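Histidine-rich glycoprotein (Oryctolagus cuniculus, PDB 4CCV) is a plasma adapter that binds heme, heparin, plasminogen and divalent metal ions and is implicated in regulating coagulation, fibrinolysis and angiogenesis. Local coordinates at residues T52-D57 and L81-E86. Numbering follows the deposited sequence.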
loop_
_atom_site.group_PDB
_atom_site.type_symbol
_atom_site.label_atom_id
_atom_site.label_comp_id
_atom_site.label_asym_id
_atom_site.label_seq_id
_atom_site.Cartn_x
_atom_site.Cartn_y
_atom_site.Cartn_z
ATOM N N THR A 52 -0.480 8.978 16.265
ATOM C CA THR A 52 -1.481 8.973 15.259
ATOM C C THR A 52 -1.003 7.991 14.169
ATOM O O THR A 52 0.074 8.153 13.607
ATOM C CB THR A 52 -1.710 10.412 14.784
ATOM O OG1 THR A 52 -2.293 11.100 15.888
ATOM C CG2 THR A 52 -2.718 10.469 13.649
ATOM N N ASN A 53 -1.781 6.943 13.948
ATOM C CA ASN A 53 -1.511 5.989 12.874
ATOM C C ASN A 53 -2.395 6.234 11.672
ATOM O O ASN A 53 -3.608 6.427 11.810
ATOM C CB ASN A 53 -1.669 4.563 13.421
ATOM C CG ASN A 53 -0.563 4.186 14.376
ATOM O OD1 ASN A 53 -0.606 4.424 15.597
ATOM N ND2 ASN A 53 0.436 3.605 13.844
ATOM N N TYR A 54 -1.809 6.230 10.476
ATOM C CA TYR A 54 -2.582 6.251 9.214
ATOM C C TYR A 54 -2.343 4.953 8.522
ATOM O O TYR A 54 -1.201 4.544 8.391
ATOM C CB TYR A 54 -2.146 7.385 8.258
ATOM C CG TYR A 54 -2.456 8.756 8.769
ATOM C CD1 TYR A 54 -1.592 9.375 9.652
ATOM C CD2 TYR A 54 -3.625 9.416 8.417
ATOM C CE1 TYR A 54 -1.864 10.635 10.161
ATOM C CE2 TYR A 54 -3.928 10.673 8.929
ATOM C CZ TYR A 54 -3.020 11.290 9.788
ATOM O OH TYR A 54 -3.257 12.513 10.343
ATOM N N TYR A 55 -3.422 4.310 8.094
ATOM C CA TYR A 55 -3.372 3.028 7.405
ATOM C C TYR A 55 -3.749 3.328 5.977
ATOM O O TYR A 55 -4.885 3.752 5.676
ATOM C CB TYR A 55 -4.289 1.976 8.060
ATOM C CG TYR A 55 -3.843 1.695 9.500
ATOM C CD1 TYR A 55 -2.866 0.743 9.783
ATOM C CD2 TYR A 55 -4.392 2.380 10.568
ATOM C CE1 TYR A 55 -2.468 0.492 11.106
ATOM C CE2 TYR A 55 -3.977 2.148 11.886
ATOM C CZ TYR A 55 -3.037 1.183 12.149
ATOM O OH TYR A 55 -2.585 0.971 13.464
ATOM N N VAL A 56 -2.737 3.274 5.120
ATOM C CA VAL A 56 -2.889 3.678 3.738
ATOM C C VAL A 56 -3.027 2.397 2.956
ATOM O O VAL A 56 -2.051 1.663 2.888
ATOM C CB VAL A 56 -1.667 4.435 3.236
ATOM C CG1 VAL A 56 -1.847 4.832 1.770
ATOM C CG2 VAL A 56 -1.464 5.689 4.068
ATOM N N ASP A 57 -4.208 2.154 2.363
ATOM C CA ASP A 57 -4.529 0.918 1.619
ATOM C C ASP A 57 -4.422 1.286 0.156
ATOM O O ASP A 57 -5.056 2.239 -0.272
ATOM C CB ASP A 57 -5.958 0.405 1.872
ATOM C CG ASP A 57 -6.200 -0.030 3.324
ATOM O OD1 ASP A 57 -5.200 -0.367 3.940
ATOM O OD2 ASP A 57 -7.334 -0.005 3.855
ATOM N N LEU A 81 1.478 4.010 8.858
ATOM C CA LEU A 81 2.421 5.114 9.169
ATOM C C LEU A 81 2.122 5.655 10.575
ATOM O O LEU A 81 0.996 6.057 10.887
ATOM C CB LEU A 81 2.278 6.259 8.175
ATOM C CG LEU A 81 2.132 5.822 6.699
ATOM C CD1 LEU A 81 1.479 6.896 5.811
ATOM C CD2 LEU A 81 3.463 5.474 6.151
ATOM N N SER A 82 3.127 5.593 11.424
ATOM C CA SER A 82 2.975 6.008 12.783
ATOM C C SER A 82 3.670 7.347 13.011
ATOM O O SER A 82 4.868 7.503 12.758
ATOM C CB SER A 82 3.572 4.937 13.693
ATOM O OG SER A 82 3.338 5.286 15.016
ATOM N N PHE A 83 2.900 8.310 13.479
ATOM C CA PHE A 83 3.363 9.678 13.635
ATOM C C PHE A 83 3.318 10.143 15.084
ATOM O O PHE A 83 2.374 9.899 15.850
ATOM C CB PHE A 83 2.538 10.698 12.813
ATOM C CG PHE A 83 2.743 10.585 11.341
ATOM C CD1 PHE A 83 3.756 11.308 10.707
ATOM C CD2 PHE A 83 1.914 9.739 10.565
ATOM C CE1 PHE A 83 3.949 11.189 9.343
ATOM C CE2 PHE A 83 2.121 9.620 9.212
ATOM C CZ PHE A 83 3.119 10.356 8.594
ATOM N N ASP A 84 4.354 10.892 15.430
ATOM C CA ASP A 84 4.338 11.715 16.622
ATOM C C ASP A 84 3.042 12.531 16.614
ATOM O O ASP A 84 2.673 13.096 15.573
ATOM C CB ASP A 84 5.520 12.660 16.535
ATOM C CG ASP A 84 5.720 13.430 17.794
ATOM O OD1 ASP A 84 4.783 14.137 18.230
ATOM O OD2 ASP A 84 6.828 13.323 18.340
ATOM N N VAL A 85 2.331 12.608 17.726
ATOM C CA VAL A 85 1.120 13.456 17.725
ATOM C C VAL A 85 1.380 14.943 17.399
ATOM O O VAL A 85 0.436 15.658 17.087
ATOM C CB VAL A 85 0.334 13.367 19.040
ATOM C CG1 VAL A 85 -0.088 11.924 19.286
ATOM C CG2 VAL A 85 1.145 13.930 20.207
ATOM N N GLU A 86 2.637 15.398 17.490
ATOM C CA GLU A 86 3.021 16.793 17.181
ATOM C C GLU A 86 3.436 17.075 15.720
ATOM O O GLU A 86 3.671 18.228 15.348
ATOM C CB GLU A 86 4.156 17.240 18.120
ATOM C CG GLU A 86 3.759 17.230 19.587
ATOM C CD GLU A 86 4.916 16.893 20.512
ATOM O OE1 GLU A 86 5.649 15.914 20.229
ATOM O OE2 GLU A 86 5.086 17.606 21.530
#
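The carbonyl oxygen of L81 takes two donors from the neighbouring strand: the backbone N of Y54 at 2.8 Å, lying in the carbonyl plane, and a CA-H...O contact from N53 CA at 3.2 Å. L81 N returns a bond to Y54 O, nearly straight at 171°, and T52 and F83 form a second reciprocal pair, with N53 and S82 as the non-hydrogen-bonded pair between them. On the face carrying T52, Y54, L81 and F83, the aromatic rings meet obliquely, planes at 82°, with Y54 CD1 3.6 Å from F83 CD2. With CG of F83 beside its own backbone N (chi1 -70°), the ring has T52 O at its edge, in plane. Farther along, V56 CG2 touches L81 CD1 at 3.6 Å. F14 covers Y54 and V56, while L90 and P93 pack on F83. On the other face, N53 ND2 comes within 3.4 Å of S82 CB, but the polar ends are held by residues just outside the two segments: ND2 bonds to D80 OD1, and S82 OG to R51 NH1. T52 OG1 and V85 CG1 meet loosely at 4.1 Å, the side chains crossing at about a right angle. In this hairpin of the second cystatin domain, then, four backbone bonds set the antiparallel register of strands 51-62 and 73-84, while the side chains touch across it without polar bonds to each other.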